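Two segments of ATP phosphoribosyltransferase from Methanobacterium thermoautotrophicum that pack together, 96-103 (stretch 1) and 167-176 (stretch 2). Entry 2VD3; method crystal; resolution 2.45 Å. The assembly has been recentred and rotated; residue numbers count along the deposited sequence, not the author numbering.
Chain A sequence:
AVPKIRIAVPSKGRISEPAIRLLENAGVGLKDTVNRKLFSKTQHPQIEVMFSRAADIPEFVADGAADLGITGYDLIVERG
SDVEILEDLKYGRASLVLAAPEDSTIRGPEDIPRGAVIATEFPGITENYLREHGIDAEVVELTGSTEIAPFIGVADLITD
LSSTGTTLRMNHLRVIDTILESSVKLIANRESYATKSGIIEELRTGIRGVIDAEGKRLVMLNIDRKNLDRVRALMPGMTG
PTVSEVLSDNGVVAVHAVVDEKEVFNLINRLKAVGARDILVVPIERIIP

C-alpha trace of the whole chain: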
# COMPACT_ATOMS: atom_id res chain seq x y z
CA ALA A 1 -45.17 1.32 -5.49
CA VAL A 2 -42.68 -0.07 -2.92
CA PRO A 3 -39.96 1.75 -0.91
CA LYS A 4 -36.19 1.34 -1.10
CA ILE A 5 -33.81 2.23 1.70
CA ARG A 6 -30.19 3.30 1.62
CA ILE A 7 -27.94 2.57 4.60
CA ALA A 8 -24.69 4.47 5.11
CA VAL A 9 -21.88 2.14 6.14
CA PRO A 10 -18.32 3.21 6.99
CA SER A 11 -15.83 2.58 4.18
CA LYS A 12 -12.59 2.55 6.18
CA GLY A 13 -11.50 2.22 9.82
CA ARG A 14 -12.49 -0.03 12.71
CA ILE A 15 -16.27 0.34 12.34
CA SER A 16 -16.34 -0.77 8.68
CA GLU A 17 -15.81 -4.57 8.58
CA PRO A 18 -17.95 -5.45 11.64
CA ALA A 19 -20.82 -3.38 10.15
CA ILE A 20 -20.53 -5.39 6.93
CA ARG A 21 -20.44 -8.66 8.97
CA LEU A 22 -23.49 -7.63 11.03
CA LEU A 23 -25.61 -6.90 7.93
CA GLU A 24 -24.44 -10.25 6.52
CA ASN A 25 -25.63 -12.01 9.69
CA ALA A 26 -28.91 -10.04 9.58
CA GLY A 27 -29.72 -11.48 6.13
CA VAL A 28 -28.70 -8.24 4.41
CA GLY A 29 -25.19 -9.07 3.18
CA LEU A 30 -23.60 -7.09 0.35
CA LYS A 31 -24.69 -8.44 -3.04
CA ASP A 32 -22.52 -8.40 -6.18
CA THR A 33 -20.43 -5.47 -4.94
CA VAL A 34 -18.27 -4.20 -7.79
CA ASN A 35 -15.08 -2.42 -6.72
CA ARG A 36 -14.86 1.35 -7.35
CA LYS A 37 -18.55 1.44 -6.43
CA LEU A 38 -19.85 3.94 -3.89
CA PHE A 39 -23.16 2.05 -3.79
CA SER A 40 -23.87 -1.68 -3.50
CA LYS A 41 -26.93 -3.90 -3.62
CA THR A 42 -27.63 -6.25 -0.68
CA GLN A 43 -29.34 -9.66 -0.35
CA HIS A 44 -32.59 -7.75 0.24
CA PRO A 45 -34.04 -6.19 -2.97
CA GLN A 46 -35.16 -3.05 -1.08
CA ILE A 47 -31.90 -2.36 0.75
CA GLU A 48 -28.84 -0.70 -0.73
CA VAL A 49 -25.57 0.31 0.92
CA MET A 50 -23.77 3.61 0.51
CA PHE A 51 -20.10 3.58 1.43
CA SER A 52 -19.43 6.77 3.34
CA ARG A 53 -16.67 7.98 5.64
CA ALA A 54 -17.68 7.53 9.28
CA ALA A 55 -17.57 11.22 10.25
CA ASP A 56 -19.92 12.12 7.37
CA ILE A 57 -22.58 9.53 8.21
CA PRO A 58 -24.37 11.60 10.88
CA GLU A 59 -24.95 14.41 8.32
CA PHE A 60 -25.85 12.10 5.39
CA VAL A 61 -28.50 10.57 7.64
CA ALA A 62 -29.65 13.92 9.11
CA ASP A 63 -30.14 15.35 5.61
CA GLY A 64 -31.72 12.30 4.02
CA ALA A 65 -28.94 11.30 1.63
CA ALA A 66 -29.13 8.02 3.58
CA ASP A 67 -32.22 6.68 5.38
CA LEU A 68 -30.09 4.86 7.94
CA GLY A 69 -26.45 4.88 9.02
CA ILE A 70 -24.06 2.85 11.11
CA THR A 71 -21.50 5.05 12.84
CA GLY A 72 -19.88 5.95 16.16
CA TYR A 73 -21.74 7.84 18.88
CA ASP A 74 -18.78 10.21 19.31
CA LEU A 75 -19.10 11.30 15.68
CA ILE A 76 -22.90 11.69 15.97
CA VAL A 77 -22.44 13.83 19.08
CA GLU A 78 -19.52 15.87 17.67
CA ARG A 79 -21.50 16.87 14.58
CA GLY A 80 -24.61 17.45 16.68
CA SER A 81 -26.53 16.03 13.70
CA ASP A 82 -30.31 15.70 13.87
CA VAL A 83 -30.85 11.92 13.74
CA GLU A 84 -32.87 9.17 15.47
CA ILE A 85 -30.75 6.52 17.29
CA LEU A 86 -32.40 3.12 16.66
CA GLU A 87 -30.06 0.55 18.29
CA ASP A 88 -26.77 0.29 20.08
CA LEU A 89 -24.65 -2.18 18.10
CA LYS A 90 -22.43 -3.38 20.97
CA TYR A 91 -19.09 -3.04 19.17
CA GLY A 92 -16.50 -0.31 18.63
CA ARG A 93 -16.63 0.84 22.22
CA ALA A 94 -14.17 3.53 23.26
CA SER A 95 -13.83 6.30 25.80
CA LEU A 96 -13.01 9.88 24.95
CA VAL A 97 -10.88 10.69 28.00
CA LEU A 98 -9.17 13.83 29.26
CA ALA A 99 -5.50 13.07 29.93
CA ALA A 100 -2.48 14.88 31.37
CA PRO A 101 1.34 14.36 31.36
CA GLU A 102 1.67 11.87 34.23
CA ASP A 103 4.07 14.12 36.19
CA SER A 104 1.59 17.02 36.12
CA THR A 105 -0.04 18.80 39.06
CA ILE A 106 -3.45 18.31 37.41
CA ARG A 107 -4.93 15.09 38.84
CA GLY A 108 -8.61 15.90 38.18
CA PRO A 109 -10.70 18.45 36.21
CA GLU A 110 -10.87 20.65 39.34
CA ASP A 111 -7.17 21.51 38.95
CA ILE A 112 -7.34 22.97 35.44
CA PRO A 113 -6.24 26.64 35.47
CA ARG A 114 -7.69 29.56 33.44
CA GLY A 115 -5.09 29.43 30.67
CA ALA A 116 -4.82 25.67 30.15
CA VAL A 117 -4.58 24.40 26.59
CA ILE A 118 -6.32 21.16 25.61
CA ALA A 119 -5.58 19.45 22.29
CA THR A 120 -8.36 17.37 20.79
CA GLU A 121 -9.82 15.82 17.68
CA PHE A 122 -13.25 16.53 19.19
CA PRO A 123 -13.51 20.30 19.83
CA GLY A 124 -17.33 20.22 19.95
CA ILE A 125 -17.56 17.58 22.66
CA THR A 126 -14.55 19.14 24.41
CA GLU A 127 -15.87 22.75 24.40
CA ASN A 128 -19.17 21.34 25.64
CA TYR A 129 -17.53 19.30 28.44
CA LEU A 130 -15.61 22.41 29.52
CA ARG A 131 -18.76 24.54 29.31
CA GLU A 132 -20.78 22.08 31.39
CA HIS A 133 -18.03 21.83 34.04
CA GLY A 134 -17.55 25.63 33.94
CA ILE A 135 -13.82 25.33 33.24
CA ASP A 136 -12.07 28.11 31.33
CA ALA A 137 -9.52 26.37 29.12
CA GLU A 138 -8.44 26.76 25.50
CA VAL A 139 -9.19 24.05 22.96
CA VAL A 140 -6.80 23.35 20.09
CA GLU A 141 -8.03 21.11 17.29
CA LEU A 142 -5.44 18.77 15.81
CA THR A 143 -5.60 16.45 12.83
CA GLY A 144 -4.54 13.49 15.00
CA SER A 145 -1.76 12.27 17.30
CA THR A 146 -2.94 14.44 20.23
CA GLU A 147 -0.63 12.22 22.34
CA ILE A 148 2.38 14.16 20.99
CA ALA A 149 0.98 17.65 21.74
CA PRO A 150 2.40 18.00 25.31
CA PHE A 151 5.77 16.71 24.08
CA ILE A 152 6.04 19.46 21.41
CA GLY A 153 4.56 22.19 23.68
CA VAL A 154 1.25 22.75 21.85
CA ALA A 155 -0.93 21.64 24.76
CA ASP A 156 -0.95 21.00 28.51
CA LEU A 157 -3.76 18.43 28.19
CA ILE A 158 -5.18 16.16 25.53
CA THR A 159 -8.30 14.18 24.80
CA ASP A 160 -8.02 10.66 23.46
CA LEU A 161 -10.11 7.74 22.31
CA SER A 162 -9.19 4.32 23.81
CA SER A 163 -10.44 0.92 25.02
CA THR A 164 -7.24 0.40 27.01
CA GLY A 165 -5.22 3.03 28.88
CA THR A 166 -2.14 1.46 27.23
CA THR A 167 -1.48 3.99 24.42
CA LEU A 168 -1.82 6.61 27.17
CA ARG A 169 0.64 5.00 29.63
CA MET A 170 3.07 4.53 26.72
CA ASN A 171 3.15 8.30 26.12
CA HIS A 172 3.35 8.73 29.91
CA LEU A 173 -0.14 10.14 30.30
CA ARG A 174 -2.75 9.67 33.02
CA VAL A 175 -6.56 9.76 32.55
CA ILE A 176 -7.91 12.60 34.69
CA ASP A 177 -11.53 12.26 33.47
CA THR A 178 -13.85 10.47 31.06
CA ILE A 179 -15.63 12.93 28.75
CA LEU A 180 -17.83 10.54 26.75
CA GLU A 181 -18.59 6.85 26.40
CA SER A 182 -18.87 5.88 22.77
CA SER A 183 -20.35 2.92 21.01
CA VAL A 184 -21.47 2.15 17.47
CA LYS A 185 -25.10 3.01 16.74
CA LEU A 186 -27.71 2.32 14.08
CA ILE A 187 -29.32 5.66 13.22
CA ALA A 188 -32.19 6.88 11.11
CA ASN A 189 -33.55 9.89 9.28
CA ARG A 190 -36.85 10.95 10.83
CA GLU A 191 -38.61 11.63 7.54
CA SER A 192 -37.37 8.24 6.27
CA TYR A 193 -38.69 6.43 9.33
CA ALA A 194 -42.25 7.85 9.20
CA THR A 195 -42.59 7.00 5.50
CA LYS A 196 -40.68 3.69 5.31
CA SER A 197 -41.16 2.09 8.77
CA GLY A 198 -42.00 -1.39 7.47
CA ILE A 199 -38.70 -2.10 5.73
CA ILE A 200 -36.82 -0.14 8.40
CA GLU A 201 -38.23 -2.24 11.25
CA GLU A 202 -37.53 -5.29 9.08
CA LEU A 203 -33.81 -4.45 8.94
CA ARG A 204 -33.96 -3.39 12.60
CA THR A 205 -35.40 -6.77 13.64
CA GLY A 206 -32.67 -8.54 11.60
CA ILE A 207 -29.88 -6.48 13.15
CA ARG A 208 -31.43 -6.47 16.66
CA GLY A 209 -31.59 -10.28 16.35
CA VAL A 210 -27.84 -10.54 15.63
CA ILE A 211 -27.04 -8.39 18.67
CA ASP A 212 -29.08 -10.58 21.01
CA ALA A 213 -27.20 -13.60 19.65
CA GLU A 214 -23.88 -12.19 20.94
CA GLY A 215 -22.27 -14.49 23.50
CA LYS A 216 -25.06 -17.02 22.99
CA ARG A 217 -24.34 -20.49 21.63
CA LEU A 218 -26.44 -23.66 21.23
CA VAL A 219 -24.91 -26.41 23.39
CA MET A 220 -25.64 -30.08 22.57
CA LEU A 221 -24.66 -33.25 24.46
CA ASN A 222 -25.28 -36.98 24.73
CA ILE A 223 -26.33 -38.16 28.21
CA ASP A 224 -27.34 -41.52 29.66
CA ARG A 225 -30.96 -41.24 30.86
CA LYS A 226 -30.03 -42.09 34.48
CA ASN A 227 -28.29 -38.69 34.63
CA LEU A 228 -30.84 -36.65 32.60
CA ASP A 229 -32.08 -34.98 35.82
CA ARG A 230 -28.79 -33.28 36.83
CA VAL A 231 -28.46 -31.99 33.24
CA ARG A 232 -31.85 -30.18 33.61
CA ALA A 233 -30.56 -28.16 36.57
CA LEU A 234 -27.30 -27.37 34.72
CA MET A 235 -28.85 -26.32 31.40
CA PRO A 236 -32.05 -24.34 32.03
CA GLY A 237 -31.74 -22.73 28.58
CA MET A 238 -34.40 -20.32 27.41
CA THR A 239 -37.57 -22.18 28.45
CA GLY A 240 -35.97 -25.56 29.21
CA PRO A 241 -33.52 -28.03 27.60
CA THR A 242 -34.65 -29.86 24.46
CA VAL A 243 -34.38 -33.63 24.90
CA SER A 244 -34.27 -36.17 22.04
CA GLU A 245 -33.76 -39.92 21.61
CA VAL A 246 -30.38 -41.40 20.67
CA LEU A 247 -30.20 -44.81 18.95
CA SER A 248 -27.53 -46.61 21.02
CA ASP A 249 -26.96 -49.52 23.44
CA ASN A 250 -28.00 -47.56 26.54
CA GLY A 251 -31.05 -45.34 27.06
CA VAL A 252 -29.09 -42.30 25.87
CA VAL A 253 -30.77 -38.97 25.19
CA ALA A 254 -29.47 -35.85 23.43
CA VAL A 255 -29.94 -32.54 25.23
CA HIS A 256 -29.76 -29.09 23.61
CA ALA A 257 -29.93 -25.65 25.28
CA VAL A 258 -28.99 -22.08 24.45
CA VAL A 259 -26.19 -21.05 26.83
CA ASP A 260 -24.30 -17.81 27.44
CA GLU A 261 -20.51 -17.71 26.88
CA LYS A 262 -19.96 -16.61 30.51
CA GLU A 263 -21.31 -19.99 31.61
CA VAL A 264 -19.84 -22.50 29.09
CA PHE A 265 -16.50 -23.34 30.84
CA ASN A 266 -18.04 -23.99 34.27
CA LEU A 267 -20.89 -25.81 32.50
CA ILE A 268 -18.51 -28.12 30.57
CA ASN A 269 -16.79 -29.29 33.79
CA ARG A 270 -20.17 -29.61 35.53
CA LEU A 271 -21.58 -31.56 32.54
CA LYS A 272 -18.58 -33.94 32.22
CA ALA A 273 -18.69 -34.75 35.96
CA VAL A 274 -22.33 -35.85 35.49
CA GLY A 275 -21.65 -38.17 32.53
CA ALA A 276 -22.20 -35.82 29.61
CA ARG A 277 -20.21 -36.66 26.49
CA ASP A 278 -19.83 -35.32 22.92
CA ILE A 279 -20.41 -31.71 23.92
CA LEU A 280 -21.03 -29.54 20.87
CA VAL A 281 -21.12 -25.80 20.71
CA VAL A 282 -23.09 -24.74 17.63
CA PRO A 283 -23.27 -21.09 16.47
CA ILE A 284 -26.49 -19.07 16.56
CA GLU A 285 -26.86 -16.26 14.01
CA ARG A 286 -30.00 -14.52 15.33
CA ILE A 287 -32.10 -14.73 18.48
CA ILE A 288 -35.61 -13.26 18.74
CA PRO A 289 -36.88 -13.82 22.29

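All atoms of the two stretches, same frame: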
# COMPACT_ATOMS: atom_id res chain seq x y z
N LEU A 96 -13.73 8.63 25.15
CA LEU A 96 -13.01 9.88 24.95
C LEU A 96 -12.64 10.40 26.32
O LEU A 96 -13.50 10.89 27.05
CB LEU A 96 -13.84 10.91 24.19
CG LEU A 96 -13.06 12.20 23.89
CD1 LEU A 96 -11.98 11.94 22.82
CD2 LEU A 96 -13.98 13.32 23.48
N VAL A 97 -11.37 10.28 26.68
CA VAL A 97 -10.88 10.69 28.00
C VAL A 97 -10.11 12.00 27.95
O VAL A 97 -9.60 12.39 26.89
CB VAL A 97 -10.00 9.59 28.69
CG1 VAL A 97 -10.81 8.33 28.96
CG2 VAL A 97 -8.72 9.29 27.89
N LEU A 98 -10.05 12.68 29.09
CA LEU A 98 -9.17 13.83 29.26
C LEU A 98 -7.93 13.34 29.98
O LEU A 98 -8.04 12.73 31.04
CB LEU A 98 -9.85 14.94 30.06
CG LEU A 98 -9.17 16.31 30.15
CD1 LEU A 98 -9.11 17.01 28.80
CD2 LEU A 98 -9.89 17.18 31.16
N ALA A 99 -6.76 13.59 29.40
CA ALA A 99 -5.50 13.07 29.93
C ALA A 99 -4.45 14.15 30.10
O ALA A 99 -4.44 15.15 29.37
CB ALA A 99 -4.98 11.94 29.05
N ALA A 100 -3.56 13.95 31.07
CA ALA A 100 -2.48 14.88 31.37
C ALA A 100 -1.13 14.15 31.44
O ALA A 100 -1.09 12.97 31.79
CB ALA A 100 -2.75 15.59 32.68
N PRO A 101 -0.02 14.84 31.05
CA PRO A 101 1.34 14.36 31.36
C PRO A 101 1.42 13.83 32.78
O PRO A 101 1.12 14.57 33.72
CB PRO A 101 2.18 15.63 31.22
CG PRO A 101 1.48 16.40 30.14
CD PRO A 101 0.01 16.07 30.25
N GLU A 102 1.79 12.56 32.94
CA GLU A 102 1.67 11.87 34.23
C GLU A 102 2.30 12.61 35.41
O GLU A 102 1.81 12.52 36.54
CB GLU A 102 2.19 10.43 34.15
CG GLU A 102 3.71 10.26 34.23
CD GLU A 102 4.17 8.86 33.87
OE1 GLU A 102 3.39 8.11 33.23
OE2 GLU A 102 5.31 8.50 34.22
N ASP A 103 3.38 13.35 35.15
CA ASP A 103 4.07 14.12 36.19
C ASP A 103 3.40 15.45 36.53
O ASP A 103 3.93 16.21 37.35
CB ASP A 103 5.54 14.36 35.78
CG ASP A 103 6.35 13.08 35.75
OD1 ASP A 103 6.32 12.32 36.74
OD2 ASP A 103 7.03 12.83 34.72
N THR A 167 -2.03 2.92 25.26
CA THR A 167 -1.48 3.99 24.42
C THR A 167 -1.28 5.31 25.20
O THR A 167 -0.49 6.18 24.80
CB THR A 167 -2.34 4.20 23.14
OG1 THR A 167 -2.04 3.16 22.20
CG2 THR A 167 -2.09 5.56 22.48
N LEU A 168 -1.99 5.44 26.32
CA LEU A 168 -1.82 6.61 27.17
C LEU A 168 -0.63 6.45 28.11
O LEU A 168 0.18 7.38 28.24
CB LEU A 168 -3.11 6.91 27.94
CG LEU A 168 -4.20 7.65 27.17
CD1 LEU A 168 -4.87 6.76 26.12
CD2 LEU A 168 -5.21 8.20 28.14
N ARG A 169 -0.50 5.27 28.74
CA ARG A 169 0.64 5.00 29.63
C ARG A 169 1.96 5.02 28.86
O ARG A 169 2.99 5.42 29.40
CB ARG A 169 0.49 3.66 30.38
CG ARG A 169 -0.91 3.27 30.87
CD ARG A 169 -1.51 4.21 31.91
NE ARG A 169 -2.97 4.04 31.98
CZ ARG A 169 -3.83 4.92 32.49
NH1 ARG A 169 -3.41 6.07 33.02
NH2 ARG A 169 -5.13 4.65 32.48
N MET A 170 1.91 4.60 27.60
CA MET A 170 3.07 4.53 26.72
C MET A 170 3.64 5.92 26.42
O MET A 170 4.85 6.10 26.34
CB MET A 170 2.68 3.83 25.41
CG MET A 170 3.80 3.06 24.71
SD MET A 170 3.16 1.73 23.67
CE MET A 170 1.94 2.59 22.66
N ASN A 171 2.75 6.90 26.27
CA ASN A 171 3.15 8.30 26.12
C ASN A 171 3.25 9.01 27.47
O ASN A 171 3.30 10.24 27.53
CB ASN A 171 2.16 9.05 25.21
CG ASN A 171 2.58 9.03 23.76
OD1 ASN A 171 3.61 9.60 23.38
ND2 ASN A 171 1.77 8.39 22.93
N HIS A 172 3.28 8.21 28.54
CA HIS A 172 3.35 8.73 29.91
C HIS A 172 2.26 9.76 30.19
O HIS A 172 2.53 10.91 30.54
CB HIS A 172 4.75 9.28 30.21
CG HIS A 172 5.78 8.22 30.42
ND1 HIS A 172 6.33 7.95 31.66
CD2 HIS A 172 6.32 7.32 29.57
CE1 HIS A 172 7.19 6.96 31.54
NE2 HIS A 172 7.21 6.56 30.29
N LEU A 173 1.02 9.31 30.03
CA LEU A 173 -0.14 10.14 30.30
C LEU A 173 -1.10 9.42 31.23
O LEU A 173 -1.22 8.20 31.19
CB LEU A 173 -0.86 10.54 28.99
CG LEU A 173 -0.04 11.27 27.91
CD1 LEU A 173 -0.78 11.34 26.59
CD2 LEU A 173 0.39 12.65 28.36
N ARG A 174 -1.77 10.20 32.08
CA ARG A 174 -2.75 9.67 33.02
C ARG A 174 -4.15 10.24 32.75
O ARG A 174 -4.31 11.45 32.55
CB ARG A 174 -2.30 10.00 34.45
CG ARG A 174 -3.29 9.63 35.54
CD ARG A 174 -2.84 10.16 36.90
NE ARG A 174 -2.85 11.62 36.98
CZ ARG A 174 -1.75 12.38 37.04
NH1 ARG A 174 -0.54 11.83 37.02
NH2 ARG A 174 -1.87 13.71 37.12
N VAL A 175 -5.15 9.36 32.73
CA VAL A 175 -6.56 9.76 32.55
C VAL A 175 -7.01 10.55 33.77
O VAL A 175 -6.96 10.04 34.89
CB VAL A 175 -7.50 8.53 32.39
CG1 VAL A 175 -8.96 8.96 32.31
CG2 VAL A 175 -7.13 7.72 31.16
N ILE A 176 -7.42 11.79 33.57
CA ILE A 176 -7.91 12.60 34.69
C ILE A 176 -9.43 12.81 34.66
O ILE A 176 -10.01 13.35 35.59
CB ILE A 176 -7.10 13.93 34.91
CG1 ILE A 176 -7.14 14.85 33.68
CG2 ILE A 176 -5.66 13.62 35.28
CD1 ILE A 176 -8.04 16.04 33.85

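Glu102, just past the end of strand 96-101, gathers the strongest polar contacts between the two stretches. Its carboxylate oxygen OE2 accepts a hydrogen bond from His172 ND1 at 2.8 Å; the oxygen lies at the edge of the imidazole, near the ring plane, where a ring N-H can point at it. Its backbone carbonyl is engaged as well: Arg174 NH1 donates to Glu102 O across a very short 2.5 Å, again with the acceptor near the plane of the donor group. The arginine side chain reaches this carbonyl by running out through t chi1 and chi2 and then turning at chi3 (p), while its NH2 is hydrogen-bonded elsewhere in the structure. A third bond, from Glu102 N to His172 O at 3.0 Å, fixes the backbone of the same residue, so side chain, carbonyl and amide of Glu102 all bind stretch 2.

These contacts continue an antiparallel pairing of strand 96-101 with strand 173-176. Ala100 and Arg174 form the hydrogen-bonded pair: Ala100 N donates to Arg174 O at 3.0 Å and Arg174 N to Ala100 O at 2.9 Å, both nearly straight. Farther along, Ile176 N donates to Leu98 O at 2.8 Å. Between these rungs, Ala99 faces Val175 and Pro101 faces Leu173 as non-hydrogen-bonded pairs, which suits Pro101, whose ring nitrogen has no hydrogen to give. The close approach of the backbones also brings Ala99 CA to 3.3 Å from Arg174 O and Leu173 CA to 3.3 Å from Ala100 O, two CA-H...O contacts that supplement the amide bonds.

Stretch 2 enters this strand from the end of a helix through a tight turn. Leu173 N donates to Leu168 O at 2.8 Å and His172 N to Arg169 O at 2.9 Å; His172 itself has positive phi and psi (53°/59°).

Apolar packing completes the contact. On the sheet face carrying the side chains of Ala99 and Val175, Leu168 fits against stretch 1, its CD2 lying 3.7 Å from Val97 CG2 and 3.9 Å from Ala99 CB. Val97 CB also meets Val175 CG1 at 3.8 Å. The face bearing Ala100 and Arg174 has its own hydrophobic contacts around Ile176: Ile176 CD1 lies 3.5 Å from Leu98 CD2, and Ile176 CG2 is 4.4 Å from Ala100 CB. Near the strand end, the Leu173 side chain bends back so that its CD2 reaches Pro101 CD at 3.9 Å. Altogether the two stretches bury 648 Å², counting both sides.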